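DNA polymerase (Pyrobaculum calidifontis, PDB 5MDN) probably catalyses template-dependent DNA synthesis, adding deoxyribonucleotides from their triphosphates to a growing strand with release of diphosphate, as a family B polymerase. Local coordinates at residues M1-P5 / P127-V133; R30-R36 / L144-V149. All coordinates share one frame; numbering follows the deposited sequence.

How the interactions relate
Both contacts belong to one five-stranded mixed sheet, and their centres lie about 12 Å apart. Interaction 2 pairs its two neighbouring parallel strands, whereas interaction 1 lays the chain start against the outermost strand 131-141, which lies next to 144-155 in the sheet. Phe3 and Val133 of interaction 1 converge on Leu33 of interaction 2: Phe3 CE1 is 3.5 Å from Leu33 CD1, and Val133 CG1 is 3.8 Å from Leu33 CD2. A magnesium ion held by Asp7 and Asp363 lies about 10 Å from the side chain of Pro127 and about 12 Å from that of Val32.

Interaction 1: M1-P5 / P127-V133; sequences MRFWP and PCAWNVV
A short antiparallel backbone pairing joins Met1-Pro5, the start of the chain, to Pro127-Val133, where the edge strand 131-141 begins, and beyond it two buried tryptophans pack edge to face. Met1 and Val133 bond to each other through both backbone groups: Met1 N gives to Val133 O at 3.0 Å and Val133 N to Met1 O at 3.1 Å. Further along, the bond from Phe3 N to Asn131 O is weak, and the backbone meets again where Cys128 N reaches Pro5 O, 3.0 Å away and nearly straight at 166°.

Residues 1-5 lead into strand 5-12, at one margin of a five-stranded mixed sheet whose other margin is strand 131-141. The contact brings the lead-in to one edge strand against the start of the other, consistent with a strongly curled sheet, and Phe3 and Trp4 also bond through their backbones to Val24 of strand 17-24.

With CG anti to the backbone N (chi1 -176°), the indole of Trp4 lies with one face against the Cys128-Ala129 peptide; Cys128 CB packs 3.8 Å from Trp4 CZ2, and Ile352 of helix 326-356 touches both residues. Trp4 also turns a ring edge to the face of Trp130, the planes 55° apart, while its CB sits over that face, 4.0 Å from the centroid of the Trp130 six-membered ring. Across the other face of Trp130 comes the extended chain of Arg2; its guanidinium is at most weakly attracted to the ring and bonds through NH2 to Gly26 O. A bond from Trp130 NE1 to Phe159 O helps to fix the rotation of the indole. Beside Trp4, Pro5 CD packs 3.4 Å from Asn131 ND2, an amide nitrogen with a hydrogen bond to Val126 O.

Interaction 2: R30-R36 / L144-V149; sequences RVVLVDR and LPLYEV
Val32 and Val34 exchange backbone hydrogen bonds with Pro145, Tyr147 and Val149 in a parallel ladder, the pairing of strands 30-35 and 144-155 in the middle of a mixed five-stranded sheet. Val32 N gives to Pro145 O and Val32 O accepts from Tyr147 N, both at 3.0 Å; Val34 repeats this with Tyr147 O and Val149 N. The short strand segments diverge by 33°, in keeping with a twisted sheet.

On the face of Val32, Val34 and Leu146, the isobutyl group of Leu146 leans across the ladder: a chi1 of -178° swings the branch away from its own backbone N, and CD1 lies 3.8 Å from Val32 CG1 and 3.7 Å from Val34 CB. Leu33 and Tyr147 share the other face, where Leu33 CD1 packs 3.9 Å from Tyr147 CB, and Leu33 CB meets Val149 CG1 crosswise at 3.6 Å.

Further out, Arg36 and Glu148 form a salt bridge of doubtful detailed geometry. Arg36 NE is salt-bridged to Glu18 and Glu148 OE1 forms a second salt bridge, with Arg136, extending it into a charged chain. Asp35 OD2 lies 3.3 Å from Val149 CG2 and is hydrogen-bonded to Tyr119 OH.

Interaction 1: M1-P5 / P127-V133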
loop_
_atom_site.group_PDB
_atom_site.type_symbol
_atom_site.label_atom_id
_atom_site.label_comp_id
_atom_site.label_asym_id
_atom_site.label_seq_id
_atom_site.Cartn_x
_atom_site.Cartn_y
_atom_site.Cartn_z
ATOM N N MET A 1 -0.090 -32.630 10.741
ATOM C CA MET A 1 -1.129 -31.616 10.883
ATOM C C MET A 1 -1.058 -30.581 9.752
ATOM O O MET A 1 -0.031 -30.448 9.086
ATOM C CB MET A 1 -1.022 -30.927 12.248
ATOM C CG MET A 1 0.269 -30.142 12.464
ATOM S SD MET A 1 0.275 -29.203 14.007
ATOM C CE MET A 1 -0.888 -27.902 13.608
ATOM N N ARG A 2 -2.157 -29.855 9.550
ATOM C CA ARG A 2 -2.239 -28.744 8.609
ATOM C C ARG A 2 -2.475 -27.463 9.401
ATOM O O ARG A 2 -3.267 -27.452 10.349
ATOM C CB ARG A 2 -3.354 -29.008 7.580
ATOM C CG ARG A 2 -4.685 -29.362 8.232
ATOM C CD ARG A 2 -5.793 -29.705 7.242
ATOM N NE ARG A 2 -7.107 -29.654 7.884
ATOM C CZ ARG A 2 -8.264 -29.654 7.233
ATOM N NH1 ARG A 2 -8.273 -29.707 5.907
ATOM N NH2 ARG A 2 -9.409 -29.606 7.902
ATOM N N PHE A 3 -1.783 -26.382 9.028
ATOM C CA PHE A 3 -1.479 -25.342 10.007
ATOM C C PHE A 3 -2.020 -23.958 9.673
ATOM O O PHE A 3 -2.594 -23.314 10.555
ATOM C CB PHE A 3 0.037 -25.254 10.230
ATOM C CG PHE A 3 0.426 -24.207 11.222
ATOM C CD1 PHE A 3 -0.207 -24.143 12.451
ATOM C CD2 PHE A 3 1.416 -23.288 10.934
ATOM C CE1 PHE A 3 0.134 -23.181 13.370
ATOM C CE2 PHE A 3 1.767 -22.325 11.851
ATOM C CZ PHE A 3 1.126 -22.271 13.072
ATOM N N TRP A 4 -1.798 -23.444 8.453
ATOM C CA TRP A 4 -2.248 -22.095 8.092
ATOM C C TRP A 4 -1.659 -21.014 8.996
ATOM O O TRP A 4 -2.233 -20.711 10.049
ATOM C CB TRP A 4 -3.776 -21.998 8.134
ATOM C CG TRP A 4 -4.302 -20.670 7.671
ATOM C CD1 TRP A 4 -4.488 -19.553 8.440
ATOM C CD2 TRP A 4 -4.712 -20.317 6.349
ATOM N NE1 TRP A 4 -4.984 -18.528 7.676
ATOM C CE2 TRP A 4 -5.131 -18.970 6.388
ATOM C CE3 TRP A 4 -4.767 -21.005 5.136
ATOM C CZ2 TRP A 4 -5.597 -18.304 5.261
ATOM C CZ3 TRP A 4 -5.228 -20.340 4.019
ATOM C CH2 TRP A 4 -5.632 -19.003 4.088
ATOM N N PRO A 5 -0.546 -20.383 8.614
ATOM C CA PRO A 5 0.100 -19.414 9.513
ATOM C C PRO A 5 -0.553 -18.039 9.429
ATOM O O PRO A 5 -0.825 -17.531 8.339
ATOM C CB PRO A 5 1.549 -19.370 9.006
ATOM C CG PRO A 5 1.699 -20.585 8.133
ATOM C CD PRO A 5 0.349 -20.772 7.517
ATOM N N PRO A 127 2.697 -18.072 4.457
ATOM C CA PRO A 127 1.614 -17.550 5.297
ATOM C C PRO A 127 0.289 -17.556 4.554
ATOM O O PRO A 127 0.239 -17.476 3.324
ATOM C CB PRO A 127 2.069 -16.122 5.619
ATOM C CG PRO A 127 2.960 -15.747 4.490
ATOM C CD PRO A 127 3.614 -17.013 4.002
ATOM N N CYS A 128 -0.794 -17.653 5.326
ATOM C CA CYS A 128 -2.149 -17.673 4.778
ATOM C C CYS A 128 -2.304 -18.784 3.743
ATOM O O CYS A 128 -2.877 -18.595 2.669
ATOM C CB CYS A 128 -2.526 -16.314 4.187
ATOM S SG CYS A 128 -2.519 -14.952 5.365
ATOM N N ALA A 129 -1.782 -19.961 4.081
ATOM C CA ALA A 129 -1.913 -21.144 3.245
ATOM C C ALA A 129 -1.689 -22.364 4.124
ATOM O O ALA A 129 -0.835 -22.341 5.013
ATOM C CB ALA A 129 -0.922 -21.129 2.078
ATOM N N TRP A 130 -2.454 -23.421 3.872
ATOM C CA TRP A 130 -2.334 -24.636 4.668
ATOM C C TRP A 130 -0.988 -25.305 4.410
ATOM O O TRP A 130 -0.710 -25.747 3.290
ATOM C CB TRP A 130 -3.474 -25.596 4.352
ATOM C CG TRP A 130 -4.825 -25.119 4.773
ATOM C CD1 TRP A 130 -5.794 -24.585 3.975
ATOM C CD2 TRP A 130 -5.369 -25.153 6.097
ATOM N NE1 TRP A 130 -6.905 -24.275 4.722
ATOM C CE2 TRP A 130 -6.670 -24.615 6.028
ATOM C CE3 TRP A 130 -4.881 -25.581 7.335
ATOM C CZ2 TRP A 130 -7.487 -24.495 7.150
ATOM C CZ3 TRP A 130 -5.693 -25.462 8.446
ATOM C CH2 TRP A 130 -6.981 -24.923 8.347
ATOM N N ASN A 131 -0.159 -25.381 5.444
ATOM C CA ASN A 131 1.111 -26.087 5.387
ATOM C C ASN A 131 0.976 -27.458 6.037
ATOM O O ASN A 131 0.088 -27.698 6.855
ATOM C CB ASN A 131 2.214 -25.284 6.084
ATOM C CG ASN A 131 2.568 -24.009 5.344
ATOM O OD1 ASN A 131 3.639 -23.901 4.745
ATOM N ND2 ASN A 131 1.672 -23.031 5.391
ATOM N N VAL A 132 1.877 -28.363 5.664
ATOM C CA VAL A 132 1.929 -29.708 6.226
ATOM C C VAL A 132 3.146 -29.792 7.134
ATOM O O VAL A 132 4.263 -29.458 6.719
ATOM C CB VAL A 132 1.982 -30.782 5.126
ATOM C CG1 VAL A 132 1.922 -32.172 5.737
ATOM C CG2 VAL A 132 0.848 -30.581 4.133
ATOM N N VAL A 133 2.933 -30.238 8.369
ATOM C CA VAL A 133 3.968 -30.221 9.396
ATOM C C VAL A 133 3.902 -31.511 10.196
ATOM O O VAL A 133 2.817 -31.946 10.597
ATOM C CB VAL A 133 3.828 -29.015 10.349
ATOM C CG1 VAL A 133 5.012 -28.080 10.206
ATOM C CG2 VAL A 133 2.514 -28.277 10.106
#

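Interaction 2: R30-R36 / L144-V149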
loop_
_atom_site.group_PDB
_atom_site.type_symbol
_atom_site.label_atom_id
_atom_site.label_comp_id
_atom_site.label_asym_id
_atom_site.label_seq_id
_atom_site.Cartn_x
_atom_site.Cartn_y
_atom_site.Cartn_z
ATOM N N ARG A 30 -6.590 -22.394 17.588
ATOM C CA ARG A 30 -5.413 -21.554 17.416
ATOM C C ARG A 30 -4.250 -22.139 18.207
ATOM O O ARG A 30 -4.351 -22.324 19.424
ATOM C CB ARG A 30 -5.702 -20.121 17.860
ATOM C CG ARG A 30 -6.508 -19.287 16.862
ATOM C CD ARG A 30 -7.978 -19.700 16.817
ATOM N NE ARG A 30 -8.738 -18.946 15.822
ATOM C CZ ARG A 30 -9.314 -19.490 14.754
ATOM N NH1 ARG A 30 -9.218 -20.794 14.543
ATOM N NH2 ARG A 30 -9.984 -18.731 13.899
ATOM N N VAL A 31 -3.145 -22.427 17.518
ATOM C CA VAL A 31 -1.973 -23.053 18.114
ATOM C C VAL A 31 -0.738 -22.265 17.697
ATOM O O VAL A 31 -0.808 -21.329 16.902
ATOM C CB VAL A 31 -1.823 -24.537 17.713
ATOM C CG1 VAL A 31 -3.072 -25.324 18.082
ATOM C CG2 VAL A 31 -1.531 -24.655 16.226
ATOM N N VAL A 32 0.404 -22.655 18.258
ATOM C CA VAL A 32 1.682 -22.018 17.963
ATOM C C VAL A 32 2.726 -23.106 17.742
ATOM O O VAL A 32 2.858 -24.028 18.555
ATOM C CB VAL A 32 2.117 -21.049 19.084
ATOM C CG1 VAL A 32 2.008 -21.709 20.453
ATOM C CG2 VAL A 32 3.530 -20.541 18.836
ATOM N N LEU A 33 3.457 -23.005 16.634
ATOM C CA LEU A 33 4.515 -23.940 16.287
ATOM C C LEU A 33 5.862 -23.281 16.540
ATOM O O LEU A 33 6.046 -22.094 16.256
ATOM C CB LEU A 33 4.406 -24.390 14.827
ATOM C CG LEU A 33 3.560 -25.633 14.537
ATOM C CD1 LEU A 33 2.129 -25.472 15.020
ATOM C CD2 LEU A 33 3.593 -25.958 13.050
ATOM N N VAL A 34 6.805 -24.057 17.071
ATOM C CA VAL A 34 8.082 -23.520 17.517
ATOM C C VAL A 34 9.232 -24.333 16.934
ATOM O O VAL A 34 9.120 -25.544 16.713
ATOM C CB VAL A 34 8.142 -23.480 19.063
ATOM C CG1 VAL A 34 8.544 -24.831 19.643
ATOM C CG2 VAL A 34 9.060 -22.385 19.524
ATOM N N ASP A 35 10.338 -23.642 16.655
ATOM C CA ASP A 35 11.560 -24.272 16.162
ATOM C C ASP A 35 12.753 -23.597 16.820
ATOM O O ASP A 35 12.942 -22.386 16.669
ATOM C CB ASP A 35 11.670 -24.174 14.637
ATOM C CG ASP A 35 12.652 -25.178 14.055
ATOM O OD1 ASP A 35 13.551 -25.639 14.792
ATOM O OD2 ASP A 35 12.525 -25.506 12.857
ATOM N N ARG A 36 13.554 -24.378 17.542
ATOM C CA ARG A 36 14.747 -23.867 18.199
ATOM C C ARG A 36 16.031 -24.171 17.438
ATOM O O ARG A 36 17.082 -23.617 17.779
ATOM C CB ARG A 36 14.846 -24.442 19.617
ATOM C CG ARG A 36 13.586 -24.240 20.440
ATOM C CD ARG A 36 13.765 -24.713 21.875
ATOM N NE ARG A 36 12.541 -24.546 22.654
ATOM C CZ ARG A 36 11.509 -25.384 22.620
ATOM N NH1 ARG A 36 11.545 -26.458 21.843
ATOM N NH2 ARG A 36 10.435 -25.144 23.361
ATOM N N LEU A 144 -2.128 -20.910 24.586
ATOM C CA LEU A 144 -2.078 -21.573 23.287
ATOM C C LEU A 144 -1.351 -22.911 23.389
ATOM O O LEU A 144 -0.333 -23.013 24.080
ATOM C CB LEU A 144 -1.372 -20.696 22.258
ATOM C CG LEU A 144 -1.917 -19.284 22.041
ATOM C CD1 LEU A 144 -0.913 -18.446 21.266
ATOM C CD2 LEU A 144 -3.250 -19.341 21.316
ATOM N N PRO A 145 -1.864 -23.942 22.722
ATOM C CA PRO A 145 -1.106 -25.195 22.606
ATOM C C PRO A 145 0.177 -24.979 21.817
ATOM O O PRO A 145 0.163 -24.422 20.716
ATOM C CB PRO A 145 -2.073 -26.130 21.870
ATOM C CG PRO A 145 -3.431 -25.534 22.068
ATOM C CD PRO A 145 -3.223 -24.052 22.164
ATOM N N LEU A 146 1.290 -25.430 22.384
ATOM C CA LEU A 146 2.593 -25.325 21.748
ATOM C C LEU A 146 2.963 -26.636 21.065
ATOM O O LEU A 146 2.595 -27.721 21.521
ATOM C CB LEU A 146 3.664 -24.945 22.774
ATOM C CG LEU A 146 5.101 -24.745 22.288
ATOM C CD1 LEU A 146 5.179 -23.602 21.286
ATOM C CD2 LEU A 146 6.037 -24.497 23.464
ATOM N N TYR A 147 3.700 -26.521 19.963
ATOM C CA TYR A 147 4.130 -27.667 19.174
ATOM C C TYR A 147 5.575 -27.468 18.750
ATOM O O TYR A 147 5.927 -26.405 18.230
ATOM C CB TYR A 147 3.256 -27.852 17.925
ATOM C CG TYR A 147 1.897 -28.471 18.163
ATOM C CD1 TYR A 147 0.861 -27.732 18.717
ATOM C CD2 TYR A 147 1.644 -29.791 17.810
ATOM C CE1 TYR A 147 -0.384 -28.293 18.927
ATOM C CE2 TYR A 147 0.404 -30.362 18.016
ATOM C CZ TYR A 147 -0.607 -29.610 18.574
ATOM O OH TYR A 147 -1.845 -30.174 18.780
ATOM N N GLU A 148 6.409 -28.481 18.975
ATOM C CA GLU A 148 7.770 -28.479 18.455
ATOM C C GLU A 148 7.744 -29.033 17.039
ATOM O O GLU A 148 7.328 -30.175 16.826
ATOM C CB GLU A 148 8.703 -29.325 19.320
ATOM C CG GLU A 148 9.280 -28.635 20.539
ATOM C CD GLU A 148 10.302 -29.505 21.253
ATOM O OE1 GLU A 148 10.252 -30.742 21.084
ATOM O OE2 GLU A 148 11.160 -28.950 21.971
ATOM N N VAL A 149 8.199 -28.238 16.079
ATOM C CA VAL A 149 8.189 -28.672 14.687
ATOM C C VAL A 149 9.335 -29.651 14.473
ATOM O O VAL A 149 10.459 -29.433 14.946
ATOM C CB VAL A 149 8.270 -27.471 13.726
ATOM C CG1 VAL A 149 7.229 -26.428 14.095
ATOM C CG2 VAL A 149 9.653 -26.857 13.704
#